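Local coordinates for ABC transporter, periplasmic substrate-binding protein (Vibrio cholerae O1 biovar eltor, PDB 1TWY), which probably binds phosphate in the periplasm and delivers it to an ABC-type importer, as the substrate-binding component of that transporter, at residues R40-L45 and L267-Y273; P114-R120 and K214-K220; Q142-T148 and T198-F203. One frame throughout, in Å; residues are numbered along the deposited sequence.

Overall arrangement
The chain has the two-lobed build of periplasmic binding proteins, and the three contacts divide between the lobes. Interaction 1 lies in the lobe that holds both chain termini and packs helix 36-52 against the end of helix 262-270 mainly through apolar side chains, with no hydrogen bond across it. Interactions 2 and 3 belong to the other lobe, their centres about 13 Å apart and each 28 to 30 Å from that of interaction 1. Both are parallel strand pairings of one sheet, with strand 96-109 bonded to 200-205 and 214-218. All three are partly buried; interaction 3 is held mainly by backbone hydrogen bonds, whereas interaction 2 adds lysine, glutamate and water-mediated links.

Interaction 1. Residues R40-L45 and L267-Y273; sequences RIMDVL and LIVEYGY
Two helical pieces meet through interlocking aliphatic and tyrosine side chains, without a hydrogen bond between them. Residues 40-45 are one and a half turns of helix; 267-270 form the last turn of another, which closes in a Schellman motif: Gly272, at phi 92°, is the C' residue, with Tyr273 N bonded to Ile268 O (3.2 Å) and Gly272 N to Val269 O (3.0 Å). The nearest CA pairs are Ile41-Ile268 (6.9 Å) and Leu45-Leu267 (7.5 Å). Ile41 (chi1 t, chi2 p) is the main bump. It fills a hollow walled by Ile268, Tyr271 and Tyr273, its CD1 3.8 Å from Tyr271 CG, its CG1 4.2 Å from Ile268 CG1 and its CB 3.8 Å from Tyr273 CE2. One turn on, Leu45 (m, t) sets CD2 4.0 Å from Leu267 CD1 and CD1 4.1 Å from Ile268 CG1, while Val44 CG2 lies 4.1 Å from Tyr271 CZ. At the exposed edge of the contact, Arg40 NH1 lies 3.6 Å from Tyr273 OH. The contact thus joins an early helix of the binding-protein fold to its C-terminal one. Around it, Leu45 also packs on Phe258 and Leu259 of helix 250-260, and Ile268 and Tyr273 rest on strand 96-109.

Interaction 2. Residues P114-R120 and K214-K220; sequences PVTNLTR and KAIQFEK
This is a short parallel beta pairing in one lobe of the periplasmic binding-protein fold, where strand 117-118, just before helix 120-128, runs beside the interrupted strand 214-218. The register pairs Asn117 with Gln217 (CA-CA 4.4 Å) and Leu118 with Phe218 (5.3 Å). Three backbone hydrogen bonds form the ladder: Gln217 N to Thr116 O (3.1 Å), Leu118 N to Gln217 O (3.1 Å) and Glu219 N to Leu118 O (3.0 Å). Leu118 (m, t) and Phe218 (chi1 t) share one face and pack on Leu123 of helix 120-128; Leu118 CG also lies 3.8 Å from Ile216 CD1. Asn117 and Gln217 occupy the other face. At the start, Lys214 NZ donates to Val115 O (3.1 Å) and to Asn113 O. A water spans Thr116 OG1 (2.9 Å) and Gln217 OE1 (2.6 Å), and Gln217 NE2 binds Asp222. The Arg120 guanidinium, bonded to Gln234 and Leu162, has Phe218 CZ over one face. Past the strands, Glu219 turns at positive phi (49°), and its m, m side chain folds back to the helix start, where Thr119 is the N-cap. There Arg120 N donates to Glu219 OE2 at 2.9 Å, and a second water bridges Arg120 NE (2.8 Å) to the same oxygen (3.2 Å).

Interaction 3. Residues Q142-T148 and T198-F203; sequences QKIAVVT and TQAVGF
Gln199, Val201 and Val147 lose the most surface in this parallel beta pairing, which sets strand 145-149 beside strand 200-205 in the alpha/beta core of a binding-protein lobe; helix 187-196 leads into 200-205 from strand 182-184, the other neighbour of 145-149. The short strand axes approach to 4.9 Å and cross at -21°. Ala145 pairs with Ala200 (CA-CA 4.6 Å) and Val146 with Val201 (5.4 Å). Gln199 opens the ladder: its O accepts from Ala145 N (3.0 Å) and from the indole of Trp134, while its CG (chi1 p) lies 3.6 Å from Ala145 CB. Val201 is bonded at both ends, its N giving to Ala145 O (3.0 Å) and its O receiving Val147 N (2.9 Å); its CG1 meets Ile144 CG2 at 3.9 Å. Val147 (chi1 t) places CG2 4.1 Å from Ala200 CB, and both residues face helix 187-196. Beyond, Phe203, chi1 p, stacks on Phe159 and brings its ring edge to Thr148, CZ 3.4 Å from OG1. At the opposite end, Gln142 NE2 donates to Thr198 OG1 at 3.1 Å.

Interaction 1. Residues R40-L45 and L267-Y273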
loop_
_atom_site.group_PDB
_atom_site.type_symbol
_atom_site.label_atom_id
_atom_site.label_comp_id
_atom_site.label_asym_id
_atom_site.label_seq_id
_atom_site.Cartn_x
_atom_site.Cartn_y
_atom_site.Cartn_z
ATOM N N ARG A 40 -9.208 -5.325 -2.718
ATOM C CA ARG A 40 -10.243 -4.233 -2.575
ATOM C C ARG A 40 -10.630 -3.775 -4.017
ATOM O O ARG A 40 -11.767 -3.891 -4.452
ATOM C CB ARG A 40 -9.644 -3.070 -1.760
ATOM C CG ARG A 40 -9.290 -3.481 -0.282
ATOM C CD ARG A 40 -9.126 -2.281 0.682
ATOM N NE ARG A 40 -10.303 -1.420 0.576
ATOM C CZ ARG A 40 -10.283 -0.118 0.315
ATOM N NH1 ARG A 40 -9.135 0.536 0.112
ATOM N NH2 ARG A 40 -11.433 0.539 0.250
ATOM N N ILE A 41 -9.658 -3.505 -4.859
ATOM C CA ILE A 41 -10.001 -3.087 -6.242
ATOM C C ILE A 41 -10.269 -4.274 -7.135
ATOM O O ILE A 41 -11.125 -4.224 -7.987
ATOM C CB ILE A 41 -8.951 -2.119 -6.798
ATOM C CG1 ILE A 41 -9.370 -1.468 -8.119
ATOM C CG2 ILE A 41 -7.546 -2.790 -7.013
ATOM C CD1 ILE A 41 -10.746 -0.611 -8.034
HETATM N N MSE A 42 -9.622 -5.426 -6.849
HETATM C CA MSE A 42 -9.867 -6.584 -7.709
HETATM C C MSE A 42 -11.276 -7.103 -7.621
HETATM O O MSE A 42 -11.837 -7.586 -8.593
HETATM C CB MSE A 42 -8.836 -7.739 -7.508
HETATM C CG MSE A 42 -8.887 -8.882 -8.390
HETATM SE SE MSE A 42 -8.410 -8.264 -10.234
HETATM C CE MSE A 42 -6.650 -7.533 -9.933
ATOM N N ASP A 43 -11.851 -6.981 -6.417
ATOM C CA ASP A 43 -13.239 -7.367 -6.280
ATOM C C ASP A 43 -14.185 -6.607 -7.266
ATOM O O ASP A 43 -15.040 -7.164 -7.936
ATOM C CB ASP A 43 -13.699 -7.048 -4.869
ATOM C CG ASP A 43 -13.321 -8.117 -3.830
ATOM O OD1 ASP A 43 -12.917 -9.266 -4.191
ATOM O OD2 ASP A 43 -13.235 -7.755 -2.674
ATOM N N VAL A 44 -13.944 -5.328 -7.391
ATOM C CA VAL A 44 -14.670 -4.538 -8.420
ATOM C C VAL A 44 -14.354 -4.916 -9.859
ATOM O O VAL A 44 -15.259 -5.035 -10.699
ATOM C CB VAL A 44 -14.347 -3.090 -8.264
ATOM C CG1 VAL A 44 -15.171 -2.248 -9.266
ATOM C CG2 VAL A 44 -14.687 -2.581 -6.816
ATOM N N LEU A 45 -13.103 -5.150 -10.166
ATOM C CA LEU A 45 -12.725 -5.483 -11.533
ATOM C C LEU A 45 -13.357 -6.810 -11.922
ATOM O O LEU A 45 -13.776 -7.011 -13.045
ATOM C CB LEU A 45 -11.198 -5.490 -11.679
ATOM C CG LEU A 45 -10.579 -4.144 -11.397
ATOM C CD1 LEU A 45 -9.092 -4.268 -11.332
ATOM C CD2 LEU A 45 -10.975 -3.155 -12.600
ATOM N N LEU A 267 -11.702 2.337 -13.940
ATOM C CA LEU A 267 -12.192 1.915 -12.602
ATOM C C LEU A 267 -11.100 2.058 -11.584
ATOM O O LEU A 267 -11.297 2.646 -10.467
ATOM C CB LEU A 267 -12.669 0.508 -12.609
ATOM C CG LEU A 267 -14.041 0.332 -13.233
ATOM C CD1 LEU A 267 -14.316 -1.093 -13.514
ATOM C CD2 LEU A 267 -15.160 0.786 -12.312
ATOM N N ILE A 268 -9.912 1.631 -11.936
ATOM C CA ILE A 268 -8.730 1.757 -11.021
ATOM C C ILE A 268 -8.496 3.203 -10.565
ATOM O O ILE A 268 -8.371 3.458 -9.362
ATOM C CB ILE A 268 -7.502 1.088 -11.616
ATOM C CG1 ILE A 268 -7.776 -0.384 -11.835
ATOM C CG2 ILE A 268 -6.237 1.320 -10.745
ATOM C CD1 ILE A 268 -6.913 -1.074 -12.826
ATOM N N VAL A 269 -8.450 4.156 -11.520
ATOM C CA VAL A 269 -8.256 5.562 -11.303
ATOM C C VAL A 269 -9.373 6.169 -10.436
ATOM O O VAL A 269 -9.136 7.005 -9.547
ATOM C CB VAL A 269 -8.029 6.256 -12.658
ATOM C CG1 VAL A 269 -8.090 7.749 -12.528
ATOM C CG2 VAL A 269 -6.709 5.800 -13.133
ATOM N N GLU A 270 -10.589 5.802 -10.755
ATOM C CA GLU A 270 -11.685 6.377 -10.066
ATOM C C GLU A 270 -11.707 6.023 -8.620
ATOM O O GLU A 270 -12.197 6.825 -7.813
ATOM C CB GLU A 270 -13.044 6.135 -10.733
ATOM C CG GLU A 270 -13.770 4.862 -10.569
ATOM C CD GLU A 270 -15.172 4.989 -11.190
ATOM O OE1 GLU A 270 -15.921 5.968 -10.803
ATOM O OE2 GLU A 270 -15.540 4.012 -11.961
ATOM N N TYR A 271 -11.180 4.853 -8.283
ATOM C CA TYR A 271 -11.038 4.485 -6.834
ATOM C C TYR A 271 -9.820 5.057 -6.111
ATOM O O TYR A 271 -9.575 4.809 -4.892
ATOM C CB TYR A 271 -11.176 2.993 -6.686
ATOM C CG TYR A 271 -12.608 2.433 -6.764
ATOM C CD1 TYR A 271 -13.297 2.270 -7.948
ATOM C CD2 TYR A 271 -13.319 2.146 -5.582
ATOM C CE1 TYR A 271 -14.602 1.784 -7.978
ATOM C CE2 TYR A 271 -14.563 1.657 -5.610
ATOM C CZ TYR A 271 -15.222 1.456 -6.800
ATOM O OH TYR A 271 -16.511 1.014 -6.866
ATOM N N GLY A 272 -9.080 5.912 -6.753
ATOM C CA GLY A 272 -7.955 6.641 -6.139
ATOM C C GLY A 272 -6.637 5.956 -6.304
ATOM O O GLY A 272 -5.677 6.451 -5.734
ATOM N N TYR A 273 -6.511 4.947 -7.201
ATOM C CA TYR A 273 -5.195 4.381 -7.403
ATOM C C TYR A 273 -4.560 5.071 -8.599
ATOM O O TYR A 273 -5.260 5.787 -9.336
ATOM C CB TYR A 273 -5.228 2.886 -7.571
ATOM C CG TYR A 273 -5.908 2.204 -6.421
ATOM C CD1 TYR A 273 -5.252 2.037 -5.254
ATOM C CD2 TYR A 273 -7.201 1.830 -6.507
ATOM C CE1 TYR A 273 -5.855 1.446 -4.212
ATOM C CE2 TYR A 273 -7.847 1.229 -5.437
ATOM C CZ TYR A 273 -7.158 1.069 -4.290
ATOM O OH TYR A 273 -7.755 0.498 -3.185
#

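Interaction 2. Residues P114-R120 and K214-K220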
loop_
_atom_site.group_PDB
_atom_site.type_symbol
_atom_site.label_atom_id
_atom_site.label_comp_id
_atom_site.label_asym_id
_atom_site.label_seq_id
_atom_site.Cartn_x
_atom_site.Cartn_y
_atom_site.Cartn_z
ATOM N N PRO A 114 3.397 23.464 12.540
ATOM C CA PRO A 114 4.096 24.196 11.476
ATOM C C PRO A 114 4.922 23.407 10.497
ATOM O O PRO A 114 5.289 23.951 9.445
ATOM C CB PRO A 114 5.005 25.190 12.266
ATOM C CG PRO A 114 5.152 24.600 13.612
ATOM C CD PRO A 114 3.834 23.860 13.884
ATOM N N VAL A 115 5.254 22.166 10.839
ATOM C CA VAL A 115 6.049 21.329 9.981
ATOM C C VAL A 115 5.325 21.128 8.650
ATOM O O VAL A 115 4.092 20.917 8.586
ATOM C CB VAL A 115 6.359 19.994 10.700
ATOM C CG1 VAL A 115 6.968 18.943 9.819
ATOM C CG2 VAL A 115 7.263 20.280 11.961
ATOM N N THR A 116 6.091 21.283 7.601
ATOM C CA THR A 116 5.602 21.107 6.251
ATOM C C THR A 116 6.198 19.930 5.471
ATOM O O THR A 116 5.818 19.717 4.308
ATOM C CB THR A 116 5.822 22.375 5.412
ATOM O OG1 THR A 116 7.220 22.728 5.350
ATOM C CG2 THR A 116 5.038 23.580 5.990
ATOM N N ASN A 117 7.262 19.292 6.019
ATOM C CA ASN A 117 8.055 18.350 5.321
ATOM C C ASN A 117 8.792 17.492 6.330
ATOM O O ASN A 117 9.090 17.977 7.411
ATOM C CB ASN A 117 9.104 19.059 4.485
ATOM C CG ASN A 117 10.043 18.081 3.784
ATOM O OD1 ASN A 117 9.633 17.158 3.067
ATOM N ND2 ASN A 117 11.369 18.278 4.038
ATOM N N LEU A 118 8.989 16.210 6.027
ATOM C CA LEU A 118 9.937 15.391 6.785
ATOM C C LEU A 118 10.762 14.653 5.840
ATOM O O LEU A 118 10.270 14.294 4.749
ATOM C CB LEU A 118 9.206 14.393 7.751
ATOM C CG LEU A 118 8.483 14.956 8.995
ATOM C CD1 LEU A 118 7.697 13.970 9.715
ATOM C CD2 LEU A 118 9.482 15.662 9.973
ATOM N N THR A 119 12.053 14.493 6.175
ATOM C CA THR A 119 12.886 13.588 5.384
ATOM C C THR A 119 12.704 12.164 5.850
ATOM O O THR A 119 12.121 11.888 6.886
ATOM C CB THR A 119 14.389 13.926 5.542
ATOM O OG1 THR A 119 14.785 13.790 6.924
ATOM C CG2 THR A 119 14.599 15.397 5.157
ATOM N N ARG A 120 13.266 11.251 5.070
ATOM C CA ARG A 120 13.316 9.841 5.464
ATOM C C ARG A 120 13.952 9.635 6.825
ATOM O O ARG A 120 13.397 8.918 7.680
ATOM C CB ARG A 120 14.152 9.124 4.386
ATOM C CG ARG A 120 14.258 7.643 4.654
ATOM C CD ARG A 120 14.972 6.952 3.528
ATOM N NE ARG A 120 14.013 6.897 2.442
ATOM C CZ ARG A 120 13.103 5.919 2.371
ATOM N NH1 ARG A 120 13.047 5.004 3.325
ATOM N NH2 ARG A 120 12.207 5.853 1.390
ATOM N N LYS A 214 -3.467 17.774 7.945
ATOM C CA LYS A 214 -2.517 18.392 7.014
ATOM C C LYS A 214 -1.565 17.265 6.502
ATOM O O LYS A 214 -0.801 16.719 7.319
ATOM C CB LYS A 214 -1.700 19.518 7.751
ATOM C CG LYS A 214 -0.850 20.324 6.780
ATOM C CD LYS A 214 -0.493 21.671 7.279
ATOM C CE LYS A 214 0.500 21.501 8.334
ATOM N NZ LYS A 214 1.552 22.722 8.358
ATOM N N ALA A 215 -1.603 16.958 5.236
ATOM C CA ALA A 215 -0.705 16.050 4.627
ATOM C C ALA A 215 0.569 16.800 4.316
ATOM O O ALA A 215 0.500 17.893 3.783
ATOM C CB ALA A 215 -1.308 15.578 3.288
ATOM N N ILE A 216 1.715 16.302 4.722
ATOM C CA ILE A 216 2.972 17.027 4.525
ATOM C C ILE A 216 3.819 16.411 3.419
ATOM O O ILE A 216 3.529 15.335 2.862
ATOM C CB ILE A 216 3.756 17.117 5.800
ATOM C CG1 ILE A 216 4.115 15.748 6.292
ATOM C CG2 ILE A 216 2.931 17.910 6.800
ATOM C CD1 ILE A 216 5.109 15.818 7.557
ATOM N N GLN A 217 4.847 17.135 2.986
ATOM C CA GLN A 217 5.785 16.573 2.029
ATOM C C GLN A 217 6.633 15.487 2.653
ATOM O O GLN A 217 6.876 15.467 3.855
ATOM C CB GLN A 217 6.720 17.680 1.520
ATOM C CG GLN A 217 5.986 18.690 0.709
ATOM C CD GLN A 217 6.901 19.956 0.420
ATOM O OE1 GLN A 217 7.903 20.227 1.141
ATOM N NE2 GLN A 217 6.549 20.693 -0.576
ATOM N N PHE A 218 7.133 14.626 1.798
ATOM C CA PHE A 218 8.167 13.654 2.110
ATOM C C PHE A 218 9.347 13.895 1.185
ATOM O O PHE A 218 9.205 13.819 -0.064
ATOM C CB PHE A 218 7.665 12.221 1.926
ATOM C CG PHE A 218 8.643 11.177 2.409
ATOM C CD1 PHE A 218 8.941 11.075 3.741
ATOM C CD2 PHE A 218 9.208 10.299 1.524
ATOM C CE1 PHE A 218 9.778 10.094 4.237
ATOM C CE2 PHE A 218 10.028 9.310 2.002
ATOM C CZ PHE A 218 10.345 9.229 3.329
ATOM N N GLU A 219 10.512 14.174 1.782
ATOM C CA GLU A 219 11.729 14.579 1.032
ATOM C C GLU A 219 11.382 15.688 0.052
ATOM O O GLU A 219 11.770 15.658 -1.102
ATOM C CB GLU A 219 12.406 13.410 0.342
ATOM C CG GLU A 219 13.006 12.385 1.330
ATOM C CD GLU A 219 14.277 12.839 2.045
ATOM O OE1 GLU A 219 14.723 14.027 1.956
ATOM O OE2 GLU A 219 14.872 11.968 2.744
ATOM N N LYS A 220 10.629 16.674 0.544
ATOM C CA LYS A 220 10.253 17.878 -0.183
ATOM C C LYS A 220 9.330 17.661 -1.408
ATOM O O LYS A 220 8.949 18.651 -2.079
ATOM C CB LYS A 220 11.507 18.723 -0.625
ATOM C CG LYS A 220 12.269 19.385 0.499
ATOM C CD LYS A 220 12.571 20.903 0.219
ATOM C CE LYS A 220 13.745 21.404 1.052
ATOM N NZ LYS A 220 14.803 20.339 1.146
HETATM O O HOH W 1 8.183 22.317 2.692
HETATM O O HOH W 2 14.815 9.220 1.077
#

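Interaction 3. Residues Q142-T148 and T198-F203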
loop_
_atom_site.group_PDB
_atom_site.type_symbol
_atom_site.label_atom_id
_atom_site.label_comp_id
_atom_site.label_asym_id
_atom_site.label_seq_id
_atom_site.Cartn_x
_atom_site.Cartn_y
_atom_site.Cartn_z
ATOM N N GLN A 142 7.226 20.277 21.801
ATOM C CA GLN A 142 6.120 19.434 22.219
ATOM C C GLN A 142 6.485 17.983 21.853
ATOM O O GLN A 142 6.988 17.744 20.801
ATOM C CB GLN A 142 4.871 19.860 21.487
ATOM C CG GLN A 142 3.649 18.996 21.782
ATOM C CD GLN A 142 2.375 19.430 21.011
ATOM O OE1 GLN A 142 2.448 19.950 19.906
ATOM N NE2 GLN A 142 1.270 19.296 21.649
ATOM N N LYS A 143 6.253 17.099 22.800
ATOM C CA LYS A 143 6.468 15.682 22.709
ATOM C C LYS A 143 5.607 15.142 21.568
ATOM O O LYS A 143 4.371 15.413 21.472
ATOM C CB LYS A 143 6.172 14.948 23.993
ATOM C CG LYS A 143 6.500 13.462 24.002
ATOM C CD LYS A 143 6.357 12.843 25.406
ATOM C CE LYS A 143 6.641 11.343 25.339
ATOM N NZ LYS A 143 7.834 10.975 24.475
ATOM N N ILE A 144 6.264 14.361 20.729
ATOM C CA ILE A 144 5.565 13.662 19.603
ATOM C C ILE A 144 4.680 12.503 20.062
ATOM O O ILE A 144 5.088 11.641 20.860
ATOM C CB ILE A 144 6.588 13.227 18.524
ATOM C CG1 ILE A 144 7.351 14.414 17.977
ATOM C CG2 ILE A 144 5.746 12.508 17.419
ATOM C CD1 ILE A 144 8.421 14.008 17.103
ATOM N N ALA A 145 3.427 12.452 19.585
ATOM C CA ALA A 145 2.618 11.189 19.773
ATOM C C ALA A 145 2.656 10.479 18.388
ATOM O O ALA A 145 2.210 11.071 17.379
ATOM C CB ALA A 145 1.173 11.445 20.179
ATOM N N VAL A 146 3.299 9.359 18.333
ATOM C CA VAL A 146 3.440 8.577 17.086
ATOM C C VAL A 146 2.244 7.710 17.025
ATOM O O VAL A 146 1.990 6.966 17.879
ATOM C CB VAL A 146 4.654 7.665 17.218
ATOM C CG1 VAL A 146 4.894 6.832 15.958
ATOM C CG2 VAL A 146 5.896 8.528 17.436
ATOM N N VAL A 147 1.539 7.711 15.896
ATOM C CA VAL A 147 0.340 6.912 15.642
ATOM C C VAL A 147 0.588 5.972 14.457
ATOM O O VAL A 147 1.158 6.336 13.439
ATOM C CB VAL A 147 -0.827 7.759 15.394
ATOM C CG1 VAL A 147 -2.114 6.826 15.497
ATOM C CG2 VAL A 147 -0.912 8.924 16.305
ATOM N N THR A 148 0.142 4.710 14.627
ATOM C CA THR A 148 0.280 3.682 13.716
ATOM C C THR A 148 -1.053 2.919 13.530
ATOM O O THR A 148 -2.042 3.290 14.195
ATOM C CB THR A 148 1.502 2.826 14.001
ATOM O OG1 THR A 148 1.692 1.948 12.867
ATOM C CG2 THR A 148 1.320 1.938 15.248
ATOM N N THR A 198 -2.747 18.082 18.535
ATOM C CA THR A 198 -1.669 18.908 17.970
ATOM C C THR A 198 -0.304 18.178 17.870
ATOM O O THR A 198 0.466 18.437 16.986
ATOM C CB THR A 198 -1.456 20.212 18.766
ATOM O OG1 THR A 198 -1.301 19.962 20.135
ATOM C CG2 THR A 198 -2.709 21.115 18.704
ATOM N N GLN A 199 -0.082 17.236 18.813
ATOM C CA GLN A 199 1.180 16.509 18.908
ATOM C C GLN A 199 1.311 15.317 17.972
ATOM O O GLN A 199 2.373 14.757 17.894
ATOM C CB GLN A 199 1.397 16.002 20.333
ATOM C CG GLN A 199 0.477 14.863 20.891
ATOM C CD GLN A 199 -0.779 15.290 21.627
ATOM O OE1 GLN A 199 -1.341 16.305 21.261
ATOM N NE2 GLN A 199 -1.227 14.541 22.641
ATOM N N ALA A 200 0.223 14.874 17.308
ATOM C CA ALA A 200 0.259 13.594 16.667
ATOM C C ALA A 200 0.759 13.626 15.220
ATOM O O ALA A 200 0.683 14.609 14.501
ATOM C CB ALA A 200 -1.232 12.998 16.652
ATOM N N VAL A 201 1.374 12.511 14.841
ATOM C CA VAL A 201 1.716 12.196 13.473
ATOM C C VAL A 201 1.281 10.847 13.159
ATOM O O VAL A 201 1.265 9.884 13.989
ATOM C CB VAL A 201 3.244 12.277 13.163
ATOM C CG1 VAL A 201 4.082 11.437 14.071
ATOM C CG2 VAL A 201 3.590 12.137 11.659
ATOM N N GLY A 202 0.821 10.724 11.915
ATOM C CA GLY A 202 0.384 9.440 11.462
ATOM C C GLY A 202 0.472 9.322 9.945
ATOM O O GLY A 202 1.056 10.156 9.290
ATOM N N PHE A 203 -0.031 8.205 9.444
ATOM C CA PHE A 203 -0.025 7.874 7.969
ATOM C C PHE A 203 -1.413 7.356 7.613
ATOM O O PHE A 203 -2.084 6.661 8.404
ATOM C CB PHE A 203 1.074 6.936 7.564
ATOM C CG PHE A 203 1.103 5.654 8.271
ATOM C CD1 PHE A 203 1.772 5.523 9.482
ATOM C CD2 PHE A 203 0.389 4.565 7.799
ATOM C CE1 PHE A 203 1.737 4.364 10.210
ATOM C CE2 PHE A 203 0.359 3.375 8.566
ATOM C CZ PHE A 203 1.079 3.292 9.759
#